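Local coordinates for SnoaL-like domain-containing protein (Xanthomonas campestris pv. campestris, PDB 3G8Z) that is of unknown function but adopts a cystatin-like fold and belongs to the SnoaL-like family, whose namesake is a polyketide cyclase, at residues A[23-28]-A[127-132]; A[27-32]-A[42-47]. All blocks are in the same frame, centred on the assembly; numbering follows the deposited sequence.

Contact 1. Residues A[23-28]-A[127-132]; sequences IDIAKS and GKIVEV
Ile-25, on the helix 22-35, reaches the start of the strand 128-136 with two separate branches, each meeting a different residue. Its CD1 lies against the backbone of Gly-127, 3.8 Å from the Gly-127 CA and 4.1 Å from the Gly-127 C, where the glycine presents bare main chain in the turn just ahead of the strand. The other branch turns toward Ile-129: Ile-25 CG2 comes within 4.2 Å of Ile-129 CG1. With chi1 at -66°, Ile-25 sets CG2 anti to the backbone N and CG1 anti to the carbonyl carbon, which splits the two branches between the turn and the strand. The two isoleucines run past one another in opposite directions, so they touch flank to flank. Ile-124 on the adjoining strand 112-125 packs against both of them, and Ala-26 continues the helix's apolar face onto Leu-122. The two segments bury 144 Å² between them. Gly-127, with phi at 85°, makes the turn into the strand, which lies inside the sheet. With no polar bond between the segments, the contact rests on van der Waals contact and the burial of apolar surface, which sets no strict direction.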
loop_
_atom_site.group_PDB
_atom_site.type_symbol
_atom_site.label_atom_id
_atom_site.label_comp_id
_atom_site.label_asym_id
_atom_site.label_seq_id
_atom_site.Cartn_x
_atom_site.Cartn_y
_atom_site.Cartn_z
ATOM N N ILE A 23 -13.450 -2.486 3.529
ATOM C CA ILE A 23 -12.676 -2.526 4.767
ATOM C C ILE A 23 -13.196 -3.636 5.691
ATOM O O ILE A 23 -12.400 -4.318 6.325
ATOM C CB ILE A 23 -12.641 -1.176 5.491
ATOM C CG1 ILE A 23 -11.769 -0.187 4.677
ATOM C CG2 ILE A 23 -12.072 -1.367 6.893
ATOM C CD1 ILE A 23 -11.372 1.079 5.429
ATOM N N ASP A 24 -14.509 -3.839 5.720
ATOM C CA ASP A 24 -15.093 -4.949 6.457
ATOM C C ASP A 24 -14.518 -6.276 5.956
ATOM O O ASP A 24 -14.124 -7.134 6.748
ATOM C CB ASP A 24 -16.614 -4.972 6.295
ATOM C CG ASP A 24 -17.290 -3.824 7.006
ATOM O OD1 ASP A 24 -16.808 -3.452 8.090
ATOM O OD2 ASP A 24 -18.294 -3.298 6.469
ATOM N N ILE A 25 -14.456 -6.436 4.639
ATOM C CA ILE A 25 -13.896 -7.653 4.062
ATOM C C ILE A 25 -12.417 -7.811 4.418
ATOM O O ILE A 25 -11.972 -8.908 4.761
ATOM C CB ILE A 25 -14.125 -7.715 2.534
ATOM C CG1 ILE A 25 -15.629 -7.845 2.262
ATOM C CG2 ILE A 25 -13.373 -8.902 1.927
ATOM C CD1 ILE A 25 -16.077 -7.160 0.981
ATOM N N ALA A 26 -11.658 -6.709 4.366
ATOM C CA ALA A 26 -10.240 -6.740 4.701
ATOM C C ALA A 26 -10.039 -7.121 6.164
ATOM O O ALA A 26 -9.107 -7.874 6.502
ATOM C CB ALA A 26 -9.590 -5.394 4.398
ATOM N N LYS A 27 -10.901 -6.604 7.038
ATOM C CA LYS A 27 -10.804 -6.912 8.465
ATOM C C LYS A 27 -11.108 -8.375 8.709
ATOM O O LYS A 27 -10.493 -9.003 9.563
ATOM C CB LYS A 27 -11.752 -6.026 9.281
ATOM C CG LYS A 27 -11.234 -4.596 9.388
ATOM C CD LYS A 27 -12.155 -3.700 10.203
ATOM C CE LYS A 27 -11.507 -2.361 10.481
ATOM N NZ LYS A 27 -12.537 -1.415 11.029
ATOM N N SER A 28 -12.059 -8.919 7.957
ATOM C CA SER A 28 -12.418 -10.332 8.105
ATOM C C SER A 28 -11.248 -11.212 7.691
ATOM O O SER A 28 -10.949 -12.231 8.328
ATOM C CB SER A 28 -13.670 -10.643 7.265
ATOM O OG SER A 28 -13.912 -12.032 7.225
ATOM N N GLY A 127 -17.451 -8.853 -2.938
ATOM C CA GLY A 127 -17.418 -9.516 -1.642
ATOM C C GLY A 127 -16.228 -10.434 -1.469
ATOM O O GLY A 127 -16.104 -11.107 -0.452
ATOM N N LYS A 128 -15.343 -10.446 -2.458
ATOM C CA LYS A 128 -14.209 -11.344 -2.438
ATOM C C LYS A 128 -12.892 -10.642 -2.754
ATOM O O LYS A 128 -12.837 -9.662 -3.512
ATOM C CB LYS A 128 -14.440 -12.502 -3.411
ATOM C CG LYS A 128 -15.639 -13.374 -3.023
ATOM C CD LYS A 128 -15.420 -14.827 -3.311
ATOM C CE LYS A 128 -16.672 -15.644 -2.999
ATOM N NZ LYS A 128 -16.862 -15.849 -1.537
ATOM N N ILE A 129 -11.836 -11.145 -2.143
ATOM C CA ILE A 129 -10.480 -10.697 -2.434
ATOM C C ILE A 129 -9.979 -11.336 -3.738
ATOM O O ILE A 129 -9.753 -12.562 -3.813
ATOM C CB ILE A 129 -9.541 -11.070 -1.289
ATOM C CG1 ILE A 129 -9.958 -10.304 -0.031
ATOM C CG2 ILE A 129 -8.121 -10.763 -1.647
ATOM C CD1 ILE A 129 -9.455 -10.941 1.237
ATOM N N VAL A 130 -9.805 -10.499 -4.754
ATOM C CA VAL A 130 -9.466 -10.966 -6.101
ATOM C C VAL A 130 -7.981 -10.792 -6.397
ATOM O O VAL A 130 -7.422 -11.468 -7.269
ATOM C CB VAL A 130 -10.338 -10.292 -7.211
ATOM C CG1 VAL A 130 -11.796 -10.718 -7.078
ATOM C CG2 VAL A 130 -10.233 -8.773 -7.204
ATOM N N GLU A 131 -7.317 -9.931 -5.640
ATOM C CA GLU A 131 -5.903 -9.723 -5.847
ATOM C C GLU A 131 -5.236 -9.341 -4.553
ATOM O O GLU A 131 -5.796 -8.596 -3.754
ATOM C CB GLU A 131 -5.674 -8.649 -6.905
ATOM C CG GLU A 131 -4.246 -8.587 -7.415
ATOM C CD GLU A 131 -4.055 -7.690 -8.635
ATOM O OE1 GLU A 131 -5.018 -7.014 -9.085
ATOM O OE2 GLU A 131 -2.902 -7.644 -9.132
ATOM N N VAL A 132 -4.019 -9.835 -4.362
ATOM C CA VAL A 132 -3.252 -9.590 -3.153
ATOM C C VAL A 132 -1.840 -9.179 -3.578
ATOM O O VAL A 132 -1.236 -9.845 -4.437
ATOM C CB VAL A 132 -3.195 -10.859 -2.277
ATOM C CG1 VAL A 132 -2.233 -10.685 -1.108
ATOM C CG2 VAL A 132 -4.622 -11.248 -1.764
#

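Contact 2. Residues A[27-32]-A[42-47]; sequences KSYITA and GSIISP
Ile-44 pushes its CD1 methyl against the helix 22-35 at Tyr-29, meeting main chain as well as side chain. That methyl lies 3.6 Å from the Tyr-29 CA and 3.7 Å from the Tyr-29 CB, and it also comes within 4.0 Å of the Ser-28 OG. The conformation of Ile-44 explains the reach: CG1 stands between the backbone N and the carbonyl carbon, chi1 66°, and the chain then extends so that CD1 is carried out to the helix. Ile-44 is deposited in two conformers, and this contact is that of one of them. Tyr-29 has CG anti to its own N, with chi1 at 170°, which sends the ring along the flank of the helix past both isoleucines. They meet it at its edge, near the ring plane. Ile-45 touches farther along this edge, its CD1 4.1 Å from the Tyr-29 CE1, and its side chain lies obliquely to that of the tyrosine. The phenol OH beyond it is hydrogen-bonded to a bound glycerol, probably from the crystallisation liquor, so the ring leads from an apolar edge to a polar tip that may mark a pocket. On another side of the helix, Thr-31 OG1 donates to the Lys-27 O at 3.0 Å, and the Thr-31 N binds this carbonyl from the opposite face of its plane. The contact joins the helix 22-35 to the end of the helix 38-44 and the start of the strand 45-46. Leu-41 of the second helix packs on Tyr-29 and Ala-32, while Leu-122 of the strand 112-125 also adjoins the tyrosine.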
loop_
_atom_site.group_PDB
_atom_site.type_symbol
_atom_site.label_atom_id
_atom_site.label_comp_id
_atom_site.label_asym_id
_atom_site.label_seq_id
_atom_site.Cartn_x
_atom_site.Cartn_y
_atom_site.Cartn_z
ATOM N N LYS A 27 -10.901 -6.604 7.038
ATOM C CA LYS A 27 -10.804 -6.912 8.465
ATOM C C LYS A 27 -11.108 -8.375 8.709
ATOM O O LYS A 27 -10.493 -9.003 9.563
ATOM C CB LYS A 27 -11.752 -6.026 9.281
ATOM C CG LYS A 27 -11.234 -4.596 9.388
ATOM C CD LYS A 27 -12.155 -3.700 10.203
ATOM C CE LYS A 27 -11.507 -2.361 10.481
ATOM N NZ LYS A 27 -12.537 -1.415 11.029
ATOM N N SER A 28 -12.059 -8.919 7.957
ATOM C CA SER A 28 -12.418 -10.332 8.105
ATOM C C SER A 28 -11.248 -11.212 7.691
ATOM O O SER A 28 -10.949 -12.231 8.328
ATOM C CB SER A 28 -13.670 -10.643 7.265
ATOM O OG SER A 28 -13.912 -12.032 7.225
ATOM N N TYR A 29 -10.596 -10.802 6.607
ATOM C CA TYR A 29 -9.421 -11.477 6.082
ATOM C C TYR A 29 -8.276 -11.511 7.103
ATOM O O TYR A 29 -7.693 -12.577 7.358
ATOM C CB TYR A 29 -8.980 -10.782 4.776
ATOM C CG TYR A 29 -7.635 -11.246 4.249
ATOM C CD1 TYR A 29 -7.533 -12.414 3.507
ATOM C CD2 TYR A 29 -6.480 -10.521 4.502
ATOM C CE1 TYR A 29 -6.316 -12.846 3.025
ATOM C CE2 TYR A 29 -5.255 -10.946 4.030
ATOM C CZ TYR A 29 -5.193 -12.112 3.286
ATOM O OH TYR A 29 -3.984 -12.561 2.819
ATOM N N ILE A 30 -7.939 -10.347 7.668
ATOM C CA ILE A 30 -6.881 -10.258 8.672
ATOM C C ILE A 30 -7.240 -11.034 9.941
ATOM O O ILE A 30 -6.417 -11.778 10.464
ATOM C CB ILE A 30 -6.539 -8.801 9.030
ATOM C CG1 ILE A 30 -5.995 -8.056 7.799
ATOM C CG2 ILE A 30 -5.522 -8.742 10.194
ATOM C CD1 ILE A 30 -4.608 -8.520 7.340
ATOM N N THR A 31 -8.460 -10.899 10.433
ATOM C CA THR A 31 -8.855 -11.665 11.605
ATOM C C THR A 31 -8.702 -13.175 11.353
ATOM O O THR A 31 -8.261 -13.933 12.228
ATOM C CB THR A 31 -10.285 -11.344 11.980
ATOM O OG1 THR A 31 -10.344 -9.975 12.381
ATOM C CG2 THR A 31 -10.800 -12.261 13.100
ATOM N N ALA A 32 -9.046 -13.608 10.150
ATOM C CA ALA A 32 -9.015 -15.036 9.839
ATOM C C ALA A 32 -7.573 -15.550 9.765
ATOM O O ALA A 32 -7.251 -16.633 10.281
ATOM C CB ALA A 32 -9.795 -15.321 8.554
ATOM N N GLY A 42 -10.719 -19.580 2.893
ATOM C CA GLY A 42 -11.058 -20.370 1.709
ATOM C C GLY A 42 -12.296 -19.879 1.006
ATOM O O GLY A 42 -12.546 -20.232 -0.146
ATOM N N SER A 43 -13.080 -19.074 1.711
ATOM C CA SER A 43 -14.358 -18.601 1.221
ATOM C C SER A 43 -14.308 -17.167 0.744
ATOM O O SER A 43 -14.960 -16.826 -0.228
ATOM C CB SER A 43 -15.406 -18.671 2.329
ATOM O OG SER A 43 -15.343 -19.904 3.025
ATOM N N ILE A 44 -13.576 -16.309 1.449
ATOM C CA ILE A 44 -13.573 -14.892 1.099
ATOM C C ILE A 44 -12.468 -14.527 0.106
ATOM O O ILE A 44 -12.479 -13.425 -0.424
ATOM C CB ILE A 44 -13.471 -13.957 2.324
ATOM C CG1 ILE A 44 -12.127 -14.110 3.011
ATOM C CG2 ILE A 44 -14.624 -14.193 3.304
ATOM C CD1 ILE A 44 -11.856 -12.984 3.977
ATOM N N ILE A 45 -11.524 -15.434 -0.138
ATOM C CA ILE A 45 -10.530 -15.213 -1.183
ATOM C C ILE A 45 -11.076 -15.804 -2.489
ATOM O O ILE A 45 -11.514 -16.957 -2.512
ATOM C CB ILE A 45 -9.187 -15.875 -0.891
ATOM C CG1 ILE A 45 -8.549 -15.324 0.387
ATOM C CG2 ILE A 45 -8.237 -15.676 -2.106
ATOM C CD1 ILE A 45 -7.324 -16.122 0.854
ATOM N N SER A 46 -11.037 -15.027 -3.566
ATOM C CA SER A 46 -11.517 -15.501 -4.860
ATOM C C SER A 46 -10.813 -16.784 -5.252
ATOM O O SER A 46 -9.598 -16.897 -5.065
ATOM C CB SER A 46 -11.276 -14.446 -5.942
ATOM O OG SER A 46 -11.558 -14.964 -7.230
ATOM N N PRO A 47 -11.560 -17.747 -5.832
ATOM C CA PRO A 47 -10.937 -18.917 -6.428
ATOM C C PRO A 47 -9.915 -18.562 -7.503
ATOM O O PRO A 47 -8.972 -19.321 -7.732
ATOM C CB PRO A 47 -12.119 -19.657 -7.058
ATOM C CG PRO A 47 -13.289 -19.174 -6.341
ATOM C CD PRO A 47 -13.024 -17.777 -5.986
#

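How the contacts relate
Both contacts use successive parts of the helix 22-35, which share Lys-27 and Ser-28, and their centres lie about 6 Å apart. Contact 1 sets the helix on the sheet and is the more buried; contact 2 faces the turn from the helix 38-44 into a short strand and is only partly covered. Their far segments are themselves joined by polar bonds: Lys-128 NZ lies 2.5 Å from the Ser-43 O and Ile-129 O 2.8 Å from the Ser-46 N, both probable hydrogen bonds. Contact 1 sets isoleucine against isoleucine and glycine main chain, whereas contact 2 adds an aromatic edge and a serine hydroxyl. Ile-129 of contact 1 touches Tyr-29 of contact 2, so the two adjoin.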